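Local coordinates for FdxN element excision controlling factor protein (PDB 2OKF) that probably binds nucleic acid and, as an XisH-family factor, is thought to help control excision of the fdxN element from the cyanobacterial chromosome, at residues E10-A15 with K124-D129; D19-T24 with A49-Q54; G53-V58 with K89-R94; A57-S62 with L96-P101. All blocks are in the same frame, centred on the assembly; numbering follows the deposited sequence.

Interaction 1. Residues E10-A15 with K124-D129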
loop_
_atom_site.group_PDB
_atom_site.type_symbol
_atom_site.label_atom_id
_atom_site.label_comp_id
_atom_site.label_asym_id
_atom_site.label_seq_id
_atom_site.Cartn_x
_atom_site.Cartn_y
_atom_site.Cartn_z
ATOM N N GLU A 10 -14.281 -17.606 0.127
ATOM C CA GLU A 10 -14.886 -18.801 0.668
ATOM C C GLU A 10 -13.830 -19.863 0.970
ATOM O O GLU A 10 -13.928 -20.550 1.982
ATOM C CB GLU A 10 -15.979 -19.344 -0.253
ATOM C CG GLU A 10 -17.238 -18.469 -0.245
ATOM C CD GLU A 10 -17.763 -18.233 1.181
ATOM O OE1 GLU A 10 -17.994 -19.232 1.913
ATOM O OE2 GLU A 10 -17.915 -17.046 1.575
ATOM N N VAL A 11 -12.823 -19.986 0.109
ATOM C CA VAL A 11 -11.730 -20.935 0.356
ATOM C C VAL A 11 -11.053 -20.635 1.690
ATOM O O VAL A 11 -10.792 -21.531 2.469
ATOM C CB VAL A 11 -10.663 -20.880 -0.755
ATOM C CG1 VAL A 11 -9.392 -21.594 -0.349
ATOM C CG2 VAL A 11 -11.225 -21.481 -2.040
ATOM N N VAL A 12 -10.733 -19.364 1.935
ATOM C CA VAL A 12 -10.061 -19.010 3.186
ATOM C C VAL A 12 -10.963 -19.266 4.387
ATOM O O VAL A 12 -10.514 -19.737 5.431
ATOM C CB VAL A 12 -9.521 -17.545 3.143
ATOM C CG1 VAL A 12 -8.934 -17.180 4.494
ATOM C CG2 VAL A 12 -8.500 -17.415 2.043
ATOM N N LYS A 13 -12.246 -18.961 4.262
ATOM C CA LYS A 13 -13.182 -19.242 5.340
ATOM C C LYS A 13 -13.207 -20.722 5.640
ATOM O O LYS A 13 -13.221 -21.134 6.790
ATOM C CB LYS A 13 -14.582 -18.714 5.003
ATOM C CG LYS A 13 -14.680 -17.235 5.063
ATOM C CD LYS A 13 -15.983 -16.663 4.505
ATOM C CE LYS A 13 -17.188 -17.018 5.320
ATOM N NZ LYS A 13 -18.374 -16.175 4.845
ATOM N N THR A 14 -13.247 -21.539 4.584
ATOM C CA THR A 14 -13.245 -22.987 4.717
ATOM C C THR A 14 -11.981 -23.461 5.418
ATOM O O THR A 14 -12.064 -24.253 6.375
ATOM C CB THR A 14 -13.424 -23.647 3.357
ATOM O OG1 THR A 14 -14.770 -23.361 2.925
ATOM C CG2 THR A 14 -13.218 -25.166 3.408
ATOM N N ALA A 15 -10.839 -22.936 4.989
ATOM C CA ALA A 15 -9.549 -23.298 5.572
ATOM C C ALA A 15 -9.511 -22.927 7.052
ATOM O O ALA A 15 -9.069 -23.701 7.891
ATOM C CB ALA A 15 -8.464 -22.632 4.819
ATOM N N LYS A 124 2.300 -9.905 8.519
ATOM C CA LYS A 124 1.951 -11.250 8.927
ATOM C C LYS A 124 1.124 -11.906 7.837
ATOM O O LYS A 124 0.278 -11.252 7.217
ATOM C CB LYS A 124 1.173 -11.193 10.228
ATOM C CG LYS A 124 1.959 -10.631 11.383
ATOM C CD LYS A 124 1.092 -10.590 12.651
ATOM C CE LYS A 124 1.802 -10.006 13.882
ATOM N NZ LYS A 124 2.732 -11.003 14.464
HETATM N N MSE A 125 1.329 -13.215 7.646
HETATM C CA MSE A 125 0.691 -13.911 6.549
HETATM C C MSE A 125 -0.006 -15.199 6.978
HETATM O O MSE A 125 0.456 -15.898 7.895
HETATM C CB MSE A 125 1.745 -14.223 5.449
HETATM C CG MSE A 125 2.389 -12.963 4.837
HETATM SE SE MSE A 125 3.585 -13.558 3.382
HETATM C CE MSE A 125 4.936 -14.087 4.403
ATOM N N LEU A 126 -1.076 -15.499 6.266
ATOM C CA LEU A 126 -1.802 -16.770 6.377
ATOM C C LEU A 126 -1.623 -17.382 4.990
ATOM O O LEU A 126 -2.199 -16.911 4.016
ATOM C CB LEU A 126 -3.275 -16.566 6.706
ATOM C CG LEU A 126 -4.196 -17.755 6.914
ATOM C CD1 LEU A 126 -5.628 -17.255 7.211
ATOM C CD2 LEU A 126 -4.241 -18.686 5.765
ATOM N N VAL A 127 -0.803 -18.440 4.896
ATOM C CA VAL A 127 -0.561 -19.094 3.611
ATOM C C VAL A 127 -1.518 -20.271 3.532
ATOM O O VAL A 127 -1.532 -21.151 4.412
ATOM C CB VAL A 127 0.876 -19.600 3.499
ATOM C CG1 VAL A 127 1.133 -20.173 2.162
ATOM C CG2 VAL A 127 1.875 -18.435 3.734
ATOM N N TYR A 128 -2.338 -20.236 2.502
ATOM C CA TYR A 128 -3.392 -21.256 2.315
ATOM C C TYR A 128 -3.255 -21.960 0.990
ATOM O O TYR A 128 -2.819 -21.396 0.029
ATOM C CB TYR A 128 -4.791 -20.661 2.459
ATOM C CG TYR A 128 -5.214 -19.656 1.430
ATOM C CD1 TYR A 128 -4.803 -18.321 1.478
ATOM C CD2 TYR A 128 -6.066 -20.012 0.388
ATOM C CE1 TYR A 128 -5.200 -17.444 0.552
ATOM C CE2 TYR A 128 -6.451 -19.140 -0.564
ATOM C CZ TYR A 128 -6.039 -17.825 -0.488
ATOM O OH TYR A 128 -6.455 -16.912 -1.443
ATOM N N ASP A 129 -3.576 -23.243 0.996
ATOM C CA ASP A 129 -3.576 -24.074 -0.184
ATOM C C ASP A 129 -4.962 -23.972 -0.796
ATOM O O ASP A 129 -5.972 -24.325 -0.187
ATOM C CB ASP A 129 -3.248 -25.504 0.193
ATOM C CG ASP A 129 -3.120 -26.383 -1.002
ATOM O OD1 ASP A 129 -4.140 -26.646 -1.678
ATOM O OD2 ASP A 129 -1.978 -26.801 -1.277
#

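Interaction 2. Residues D19-T24 with A49-Q54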
loop_
_atom_site.group_PDB
_atom_site.type_symbol
_atom_site.label_atom_id
_atom_site.label_comp_id
_atom_site.label_asym_id
_atom_site.label_seq_id
_atom_site.Cartn_x
_atom_site.Cartn_y
_atom_site.Cartn_z
ATOM N N ASP A 19 -9.503 -25.533 10.723
ATOM C CA ASP A 19 -8.541 -25.435 11.821
ATOM C C ASP A 19 -9.220 -25.002 13.133
ATOM O O ASP A 19 -8.547 -24.689 14.088
ATOM C CB ASP A 19 -7.410 -24.516 11.455
ATOM C CG ASP A 19 -6.289 -25.161 10.658
ATOM O OD1 ASP A 19 -6.475 -26.265 10.092
ATOM O OD2 ASP A 19 -5.224 -24.522 10.597
ATOM N N GLY A 20 -10.539 -24.995 13.151
ATOM C CA GLY A 20 -11.231 -24.637 14.388
ATOM C C GLY A 20 -11.486 -23.203 14.680
ATOM O O GLY A 20 -11.876 -22.883 15.794
ATOM N N TRP A 21 -11.254 -22.323 13.698
ATOM C CA TRP A 21 -11.533 -20.889 13.839
ATOM C C TRP A 21 -13.024 -20.649 13.630
ATOM O O TRP A 21 -13.689 -21.306 12.823
ATOM C CB TRP A 21 -10.729 -20.089 12.803
ATOM C CG TRP A 21 -9.261 -20.127 13.071
ATOM C CD1 TRP A 21 -8.382 -21.116 12.676
ATOM C CD2 TRP A 21 -8.508 -19.210 13.858
ATOM N NE1 TRP A 21 -7.168 -20.862 13.175
ATOM C CE2 TRP A 21 -7.191 -19.694 13.897
ATOM C CE3 TRP A 21 -8.816 -18.009 14.521
ATOM C CZ2 TRP A 21 -6.178 -19.025 14.587
ATOM C CZ3 TRP A 21 -7.835 -17.373 15.224
ATOM C CH2 TRP A 21 -6.529 -17.888 15.263
ATOM N N GLN A 22 -13.566 -19.757 14.431
ATOM C CA GLN A 22 -14.949 -19.332 14.360
ATOM C C GLN A 22 -14.971 -18.011 13.624
ATOM O O GLN A 22 -14.297 -17.062 14.040
ATOM C CB GLN A 22 -15.488 -19.120 15.773
ATOM C CG GLN A 22 -16.905 -18.527 15.826
ATOM C CD GLN A 22 -17.369 -18.111 17.242
ATOM O OE1 GLN A 22 -16.663 -18.307 18.254
ATOM N NE2 GLN A 22 -18.554 -17.503 17.303
ATOM N N ILE A 23 -15.712 -17.955 12.528
ATOM C CA ILE A 23 -15.873 -16.738 11.791
ATOM C C ILE A 23 -16.901 -15.832 12.510
ATOM O O ILE A 23 -18.038 -16.281 12.759
ATOM C CB ILE A 23 -16.312 -17.013 10.371
ATOM C CG1 ILE A 23 -15.423 -18.064 9.650
ATOM C CG2 ILE A 23 -16.411 -15.714 9.588
ATOM C CD1 ILE A 23 -14.011 -17.753 9.544
ATOM N N THR A 24 -16.537 -14.599 12.873
ATOM C CA THR A 24 -17.463 -13.739 13.616
ATOM C C THR A 24 -18.045 -12.590 12.805
ATOM O O THR A 24 -19.137 -12.084 13.137
ATOM C CB THR A 24 -16.814 -13.212 14.891
ATOM O OG1 THR A 24 -15.640 -12.437 14.556
ATOM C CG2 THR A 24 -16.481 -14.385 15.808
ATOM N N ALA A 49 -12.212 -13.464 12.687
ATOM C CA ALA A 49 -12.365 -14.790 13.234
ATOM C C ALA A 49 -11.699 -14.851 14.567
ATOM O O ALA A 49 -10.909 -13.969 14.946
ATOM C CB ALA A 49 -11.755 -15.842 12.297
ATOM N N GLU A 50 -12.049 -15.896 15.311
ATOM C CA GLU A 50 -11.409 -16.090 16.594
ATOM C C GLU A 50 -11.322 -17.535 16.978
ATOM O O GLU A 50 -12.048 -18.356 16.447
ATOM C CB GLU A 50 -12.101 -15.288 17.701
ATOM C CG GLU A 50 -13.456 -15.696 18.017
ATOM C CD GLU A 50 -13.974 -14.825 19.159
ATOM O OE1 GLU A 50 -14.284 -13.643 18.906
ATOM O OE2 GLU A 50 -14.053 -15.318 20.314
ATOM N N ARG A 51 -10.376 -17.847 17.866
ATOM C CA ARG A 51 -10.215 -19.217 18.345
ATOM C C ARG A 51 -9.607 -19.164 19.728
ATOM O O ARG A 51 -8.521 -18.596 19.897
ATOM C CB ARG A 51 -9.304 -19.992 17.377
ATOM C CG ARG A 51 -9.296 -21.511 17.607
ATOM C CD ARG A 51 -8.450 -22.210 16.535
ATOM N NE ARG A 51 -7.043 -21.871 16.727
ATOM C CZ ARG A 51 -6.037 -22.548 16.201
ATOM N NH1 ARG A 51 -6.275 -23.627 15.417
ATOM N NH2 ARG A 51 -4.821 -22.154 16.478
ATOM N N GLN A 52 -10.284 -19.788 20.692
ATOM C CA GLN A 52 -9.809 -19.800 22.063
ATOM C C GLN A 52 -9.448 -18.384 22.510
ATOM O O GLN A 52 -8.383 -18.141 23.084
ATOM C CB GLN A 52 -8.615 -20.747 22.160
ATOM C CG GLN A 52 -8.420 -21.368 23.532
ATOM C CD GLN A 52 -7.340 -22.431 23.522
ATOM O OE1 GLN A 52 -6.420 -22.373 22.707
ATOM N NE2 GLN A 52 -7.433 -23.386 24.442
ATOM N N GLY A 53 -10.329 -17.446 22.204
ATOM C CA GLY A 53 -10.102 -16.055 22.569
ATOM C C GLY A 53 -9.105 -15.232 21.783
ATOM O O GLY A 53 -9.044 -14.021 22.004
ATOM N N GLN A 54 -8.323 -15.875 20.898
ATOM C CA GLN A 54 -7.362 -15.158 20.056
ATOM C C GLN A 54 -8.136 -14.653 18.845
ATOM O O GLN A 54 -8.777 -15.410 18.162
ATOM C CB GLN A 54 -6.189 -16.043 19.648
ATOM C CG GLN A 54 -5.574 -16.789 20.839
ATOM C CD GLN A 54 -5.386 -15.909 22.065
ATOM O OE1 GLN A 54 -5.862 -16.232 23.161
ATOM N NE2 GLN A 54 -4.722 -14.783 21.887
HETATM O O HOH W 1 -13.703 -12.468 16.557
#

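Interaction 3. Residues G53-V58 with K89-R94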
loop_
_atom_site.group_PDB
_atom_site.type_symbol
_atom_site.label_atom_id
_atom_site.label_comp_id
_atom_site.label_asym_id
_atom_site.label_seq_id
_atom_site.Cartn_x
_atom_site.Cartn_y
_atom_site.Cartn_z
ATOM N N GLY A 53 -10.329 -17.446 22.204
ATOM C CA GLY A 53 -10.102 -16.055 22.569
ATOM C C GLY A 53 -9.105 -15.232 21.783
ATOM O O GLY A 53 -9.044 -14.021 22.004
ATOM N N GLN A 54 -8.323 -15.875 20.898
ATOM C CA GLN A 54 -7.362 -15.158 20.056
ATOM C C GLN A 54 -8.136 -14.653 18.845
ATOM O O GLN A 54 -8.777 -15.410 18.162
ATOM C CB GLN A 54 -6.189 -16.043 19.648
ATOM C CG GLN A 54 -5.574 -16.789 20.839
ATOM C CD GLN A 54 -5.386 -15.909 22.065
ATOM O OE1 GLN A 54 -5.862 -16.232 23.161
ATOM N NE2 GLN A 54 -4.722 -14.783 21.887
ATOM N N LYS A 55 -8.083 -13.336 18.632
ATOM C CA LYS A 55 -8.835 -12.657 17.559
ATOM C C LYS A 55 -7.945 -12.267 16.408
ATOM O O LYS A 55 -6.834 -11.781 16.596
ATOM C CB LYS A 55 -9.484 -11.366 18.123
ATOM C CG LYS A 55 -10.576 -11.615 19.154
ATOM C CD LYS A 55 -11.107 -10.287 19.715
ATOM C CE LYS A 55 -12.160 -10.527 20.769
ATOM N NZ LYS A 55 -12.546 -9.264 21.446
ATOM N N ILE A 56 -8.439 -12.490 15.201
ATOM C CA ILE A 56 -7.728 -12.155 13.972
ATOM C C ILE A 56 -8.630 -11.480 12.948
ATOM O O ILE A 56 -9.844 -11.552 13.024
ATOM C CB ILE A 56 -7.056 -13.386 13.309
ATOM C CG1 ILE A 56 -8.106 -14.351 12.772
ATOM C CG2 ILE A 56 -6.146 -14.073 14.297
ATOM C CD1 ILE A 56 -7.525 -15.478 11.977
ATOM N N ALA A 57 -7.981 -10.788 12.010
ATOM C CA ALA A 57 -8.627 -10.238 10.832
ATOM C C ALA A 57 -7.798 -10.732 9.662
ATOM O O ALA A 57 -6.591 -10.804 9.749
ATOM C CB ALA A 57 -8.657 -8.706 10.854
ATOM N N VAL A 58 -8.454 -11.123 8.575
ATOM C CA VAL A 58 -7.759 -11.657 7.438
ATOM C C VAL A 58 -8.144 -10.916 6.184
ATOM O O VAL A 58 -9.319 -10.826 5.823
ATOM C CB VAL A 58 -8.081 -13.161 7.230
ATOM C CG1 VAL A 58 -7.286 -13.706 6.050
ATOM C CG2 VAL A 58 -7.760 -13.930 8.489
ATOM N N LYS A 89 -6.326 1.229 16.540
ATOM C CA LYS A 89 -7.110 2.277 17.161
ATOM C C LYS A 89 -8.596 1.951 17.337
ATOM O O LYS A 89 -9.353 2.776 17.893
ATOM C CB LYS A 89 -6.924 3.548 16.339
ATOM C CG LYS A 89 -5.444 3.966 16.166
ATOM C CD LYS A 89 -4.817 4.474 17.429
ATOM C CE LYS A 89 -3.388 4.985 17.179
ATOM N NZ LYS A 89 -2.358 3.869 16.999
ATOM N N VAL A 90 -9.001 0.738 16.971
ATOM C CA VAL A 90 -10.385 0.312 17.082
ATOM C C VAL A 90 -10.546 -1.039 17.819
ATOM O O VAL A 90 -11.354 -1.180 18.728
ATOM C CB VAL A 90 -11.036 0.243 15.689
ATOM C CG1 VAL A 90 -12.477 -0.214 15.826
ATOM C CG2 VAL A 90 -11.015 1.607 15.054
ATOM N N GLU A 91 -9.770 -2.034 17.410
ATOM C CA GLU A 91 -9.818 -3.341 18.023
ATOM C C GLU A 91 -8.363 -3.864 18.139
ATOM O O GLU A 91 -7.883 -4.705 17.369
ATOM C CB GLU A 91 -10.724 -4.254 17.199
ATOM C CG GLU A 91 -11.177 -5.444 17.969
ATOM C CD GLU A 91 -12.188 -6.264 17.222
ATOM O OE1 GLU A 91 -12.359 -6.036 15.976
ATOM O OE2 GLU A 91 -12.787 -7.113 17.916
ATOM N N PRO A 92 -7.650 -3.344 19.132
ATOM C CA PRO A 92 -6.235 -3.613 19.253
ATOM C C PRO A 92 -5.844 -5.030 19.602
ATOM O O PRO A 92 -4.673 -5.352 19.473
ATOM C CB PRO A 92 -5.819 -2.659 20.389
ATOM C CG PRO A 92 -7.020 -2.471 21.188
ATOM C CD PRO A 92 -8.127 -2.435 20.191
ATOM N N ASP A 93 -6.814 -5.861 19.988
ATOM C CA ASP A 93 -6.495 -7.257 20.220
ATOM C C ASP A 93 -6.695 -8.134 19.004
ATOM O O ASP A 93 -6.425 -9.335 19.074
ATOM C CB ASP A 93 -7.313 -7.790 21.388
ATOM C CG ASP A 93 -6.893 -7.155 22.693
ATOM O OD1 ASP A 93 -5.681 -7.202 22.997
ATOM O OD2 ASP A 93 -7.753 -6.622 23.416
ATOM N N ARG A 94 -7.137 -7.566 17.895
ATOM C CA ARG A 94 -7.399 -8.341 16.693
ATOM C C ARG A 94 -6.255 -8.169 15.755
ATOM O O ARG A 94 -5.994 -7.065 15.216
ATOM C CB ARG A 94 -8.722 -7.939 16.059
ATOM C CG ARG A 94 -9.053 -8.784 14.878
ATOM C CD ARG A 94 -10.429 -8.468 14.267
ATOM N NE ARG A 94 -11.513 -8.568 15.225
ATOM C CZ ARG A 94 -12.026 -9.710 15.656
ATOM N NH1 ARG A 94 -11.623 -10.904 15.206
ATOM N NH2 ARG A 94 -13.032 -9.681 16.524
HETATM O O HOH W 2 -6.359 -11.661 20.318
HETATM O O HOH W 3 -14.769 -9.277 19.178
#

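Interaction 4. Residues A57-S62 with L96-P101. With EDO (1,2-ethanediol), chain G.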
loop_
_atom_site.group_PDB
_atom_site.type_symbol
_atom_site.label_atom_id
_atom_site.label_comp_id
_atom_site.label_asym_id
_atom_site.label_seq_id
_atom_site.Cartn_x
_atom_site.Cartn_y
_atom_site.Cartn_z
ATOM N N ALA A 57 -7.981 -10.788 12.010
ATOM C CA ALA A 57 -8.627 -10.238 10.832
ATOM C C ALA A 57 -7.798 -10.732 9.662
ATOM O O ALA A 57 -6.591 -10.804 9.749
ATOM C CB ALA A 57 -8.657 -8.706 10.854
ATOM N N VAL A 58 -8.454 -11.123 8.575
ATOM C CA VAL A 58 -7.759 -11.657 7.438
ATOM C C VAL A 58 -8.144 -10.916 6.184
ATOM O O VAL A 58 -9.319 -10.826 5.823
ATOM C CB VAL A 58 -8.081 -13.161 7.230
ATOM C CG1 VAL A 58 -7.286 -13.706 6.050
ATOM C CG2 VAL A 58 -7.760 -13.930 8.489
ATOM N N GLU A 59 -7.098 -10.380 5.543
ATOM C CA GLU A 59 -7.129 -9.695 4.240
ATOM C C GLU A 59 -6.868 -10.742 3.154
ATOM O O GLU A 59 -5.763 -11.239 3.026
ATOM C CB GLU A 59 -6.122 -8.576 4.195
ATOM C CG GLU A 59 -5.976 -7.926 2.835
ATOM C CD GLU A 59 -4.866 -6.939 2.789
ATOM O OE1 GLU A 59 -4.442 -6.454 3.846
ATOM O OE2 GLU A 59 -4.382 -6.618 1.662
ATOM N N VAL A 60 -7.923 -11.119 2.438
ATOM C CA VAL A 60 -7.793 -12.167 1.431
ATOM C C VAL A 60 -7.358 -11.671 0.083
ATOM O O VAL A 60 -8.006 -10.820 -0.464
ATOM C CB VAL A 60 -9.099 -12.974 1.265
ATOM C CG1 VAL A 60 -8.910 -14.088 0.229
ATOM C CG2 VAL A 60 -9.496 -13.556 2.585
ATOM N N LYS A 61 -6.294 -12.288 -0.448
ATOM C CA LYS A 61 -5.778 -12.025 -1.799
ATOM C C LYS A 61 -5.595 -13.335 -2.566
ATOM O O LYS A 61 -5.278 -14.412 -1.982
ATOM C CB LYS A 61 -4.468 -11.236 -1.757
ATOM C CG LYS A 61 -4.642 -9.865 -1.129
ATOM C CD LYS A 61 -5.504 -9.001 -2.000
ATOM C CE LYS A 61 -5.872 -7.704 -1.339
ATOM N NZ LYS A 61 -6.497 -6.787 -2.293
ATOM N N SER A 62 -5.855 -13.271 -3.856
ATOM C CA SER A 62 -5.738 -14.453 -4.725
ATOM C C SER A 62 -4.554 -14.353 -5.687
ATOM O O SER A 62 -4.107 -15.370 -6.203
ATOM C CB SER A 62 -7.009 -14.593 -5.523
ATOM O OG SER A 62 -7.247 -13.386 -6.222
ATOM N N LEU A 96 -4.081 -8.622 12.389
ATOM C CA LEU A 96 -4.279 -8.717 10.939
ATOM C C LEU A 96 -3.257 -9.585 10.224
ATOM O O LEU A 96 -2.039 -9.459 10.452
ATOM C CB LEU A 96 -4.200 -7.319 10.338
ATOM C CG LEU A 96 -4.471 -7.197 8.854
ATOM C CD1 LEU A 96 -5.888 -7.547 8.522
ATOM C CD2 LEU A 96 -4.130 -5.806 8.372
ATOM N N TYR A 97 -3.787 -10.431 9.335
ATOM C CA TYR A 97 -2.976 -11.293 8.476
ATOM C C TYR A 97 -3.341 -11.068 7.006
ATOM O O TYR A 97 -4.523 -10.901 6.698
ATOM C CB TYR A 97 -3.214 -12.796 8.812
ATOM C CG TYR A 97 -2.682 -13.171 10.137
ATOM C CD1 TYR A 97 -3.443 -12.916 11.285
ATOM C CD2 TYR A 97 -1.409 -13.726 10.295
ATOM C CE1 TYR A 97 -2.952 -13.180 12.532
ATOM C CE2 TYR A 97 -0.908 -13.988 11.564
ATOM C CZ TYR A 97 -1.679 -13.707 12.675
ATOM O OH TYR A 97 -1.201 -13.979 13.958
ATOM N N LEU A 98 -2.334 -11.109 6.145
ATOM C CA LEU A 98 -2.529 -11.128 4.677
ATOM C C LEU A 98 -2.610 -12.588 4.298
ATOM O O LEU A 98 -1.637 -13.337 4.468
ATOM C CB LEU A 98 -1.394 -10.442 3.954
ATOM C CG LEU A 98 -1.445 -10.483 2.444
ATOM C CD1 LEU A 98 -2.609 -9.666 1.940
ATOM C CD2 LEU A 98 -0.143 -9.962 1.902
ATOM N N ALA A 99 -3.730 -12.996 3.714
ATOM C CA ALA A 99 -3.885 -14.398 3.252
ATOM C C ALA A 99 -3.386 -14.500 1.807
ATOM O O ALA A 99 -3.837 -13.769 0.953
ATOM C CB ALA A 99 -5.333 -14.837 3.337
ATOM N N VAL A 100 -2.432 -15.389 1.578
ATOM C CA VAL A 100 -1.735 -15.570 0.315
ATOM C C VAL A 100 -1.871 -17.055 -0.128
ATOM O O VAL A 100 -1.601 -17.920 0.688
ATOM C CB VAL A 100 -0.197 -15.295 0.605
ATOM C CG1 VAL A 100 0.666 -15.382 -0.638
ATOM C CG2 VAL A 100 0.030 -13.936 1.286
ATOM N N PRO A 101 -2.177 -17.334 -1.375
ATOM C CA PRO A 101 -2.099 -18.738 -1.816
ATOM C C PRO A 101 -0.690 -19.307 -1.732
ATOM O O PRO A 101 0.305 -18.593 -1.874
ATOM C CB PRO A 101 -2.557 -18.656 -3.274
ATOM C CG PRO A 101 -3.403 -17.464 -3.339
ATOM C CD PRO A 101 -2.740 -16.478 -2.448
HETATM C C1 EDO G . -9.894 -7.048 -3.858
HETATM O O1 EDO G . -9.634 -6.250 -2.695
HETATM C C2 EDO G . -9.140 -8.366 -3.736
HETATM O O2 EDO G . -8.336 -8.556 -4.897
#

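Interaction 1. Residues E10-A15 with K124-D129
The hydroxyl of Tyr128, whose ring carries most of the contact with Val11 and Val12, is hydrogen-bonded to the backbone oxygen of Lys61, outside the two segments. The ring itself meets helix 6-18 through carbon alone. Val12 CG2 sits over its centre, 3.5 Å from the centroid of the Tyr128 ring and only 10° off the ring normal, which is CH-pi geometry. Val11 adds its CG1 from an oblique direction, 3.8 Å from Tyr128 CD2. A chi1 of 66°, between backbone N and carbonyl carbon, places Tyr128 CG 4.0 Å from Val12 CG2. Two residues earlier on the strand, Leu126 CD1 lies 4.3 Å from Val12 CG1. The helix runs almost perpendicular to strand 125-129: the axes of the two short segments make an angle of 100° and come within 9.1 Å. Val58 and Val60 of the central strand also touch Val12, so the helix lies across several strands of one sheet face. A leucine in place of Tyr128 would probably leave Lys61 O without its hydroxyl partner and Val12 CG2 without a flat face beneath it. With no polar bond between the segments, shape and dispersion alone join them, and the hydroxyl ties that apolar patch to the neighbouring loop.

Interaction 2. Residues D19-T24 with A49-Q54
Trp21 and Arg51 form the close-packed part of this contact. Arg51 CB lies over the six-membered ring of Trp21, 3.6 Å from its centroid, in CH-pi contact. The rest of the arginine crosses the same indole: ring and guanidinium planes are 14° apart, and Trp21 NE1 is 3.5 Å from the guanidinium plane. The bend at chi3 (69°) turns NE back over the indole. Arg51 NH1 donates to Asp19 O at 2.8 Å; the oxygen lies near the guanidinium plane, and the donor in the plane of the carbonyl. The bond and the indole together are likely to limit how far the guanidinium can turn. The indole also meets Trp138 and Ile56.

The backbone pair Gln22 and Glu50 is hydrogen-bonded both ways, with Gln22 N to Glu50 O at 2.9 Å and Glu50 N to Gln22 O at 2.8 Å. Toward solvent, Thr24 CG2 only brushes Glu50 OE1 at 3.9 Å, and a water bridges the polar ends, 2.8 Å from Thr24 OG1 and 2.7 Å from Glu50 OE1, to which it donates.

Gly20 closes helix 6-18 in a Schellman motif, strand 22-25 then pairs antiparallel at the sheet margin, and a type I' turn from Arg51 to Gln54 leads into the next strand. This order, helix then antiparallel strands, is consistent with the start of the alpha-beta-beta-beta-alpha-beta core of the PDDEXK clan.

Interaction 3. Residues G53-V58 with K89-R94
Arg94 reaches across to the backbone of Ile56 with one direct hydrogen bond, NH1 to Ile56 O at 2.9 Å. The bond is fairly straight (162° at the hydrogen) and near the guanidinium plane, though the donor stands above the plane of the carbonyl. Charge pairing fixes the same group from its own segment. Glu91 is gripped side-on, Arg94 NE meeting Glu91 OE1 at 2.8 Å and Arg94 NH2 meeting Glu91 OE2 at 2.9 Å, and both oxygens are approached from above the carboxylate plane. The bend at chi3 of Arg94 (-56°) turns NE toward Glu91 OE1.

Packing is supplied by aliphatic carbon. Lys55 CB lies 3.6 Å above the guanidinium plane of Arg94, offset toward the rim, while Arg94 CD touches Ala57 CB at 3.9 Å. Water makes the remaining links: one molecule accepts from Lys55 N and donates to Asp93 O at 2.6 Å, and another joins Glu91 OE2 to Lys55 NZ, the latter bond weak.

The segments belong to the strand 54-60, helix 69-90, strand 94-101 unit, where the chain returns to the sheet. Held by a carboxylate and a carbonyl, and covered on one face by the lysine chain, the guanidinium is likely to remain charged and to have little freedom to rotate.

Interaction 4. Residues A57-S62 with L96-P101
A carboxylate pressed against a methyl marks this contact: Glu59 OE2 is 3.5 Å from Leu98 CD1. The two side chains cross obliquely on a buried face of the sheet, where Ala76, Gln79 and Phe80 of helix 69-90 also touch Glu59. Leu98 CD1 meets a second neighbour, Lys61 CG, at 3.7 Å.

Underneath, the strands pair in parallel from Ala57 with Leu96 to Val60 with Ala99. Glu59 is held at both its backbone atoms, its N bonding to Tyr97 O at 2.9 Å and its O accepting from Ala99 N at 2.8 Å. Helix 69-90 connects the two strands, making a beta-alpha-beta crossover. Glu59-Val60-Lys61 matches the E-x-K signature of the PDDEXK clan, consistent with a nuclease-like site at this strand end.

Lys61 bends at chi2 (-67°), which turns CD out of line with CA, and its NZ donates to Gln79 OE1 and, at 3.2 Å, to O1 of an ethanediol probably taken from the crystallisation liquor. An alanine at Lys61 would probably leave Gln79 OE1 without this donor and open a gap beside Leu98 CD1. Over the opposite face of the sheet, Val58 CG1 packs on Ala99 CB at 3.5 Å. Past the paired residues, Pro101 CD comes to 3.3 Å from Lys61 O.

In the fold
Interactions 1 and 4 are the buried contacts, their centres about 7 Å apart; interaction 2 lies at the surface and interaction 3 is partly buried. Interactions 3 and 4 both use strand 54-60: interaction 3 joins it to the turn leading into strand 94-101 and interaction 4 to that strand itself, while interaction 2 shares its hairpin turn with interaction 3. All four reach the same mixed sheet. Chemistry follows position: carbon packing alone holds the helix in interaction 1, and parallel backbone bonding dominates interaction 4, whereas the outer contacts 2 and 3 each depend on an arginine that bonds a carbonyl across the segments, with waters bridging the remaining polar groups.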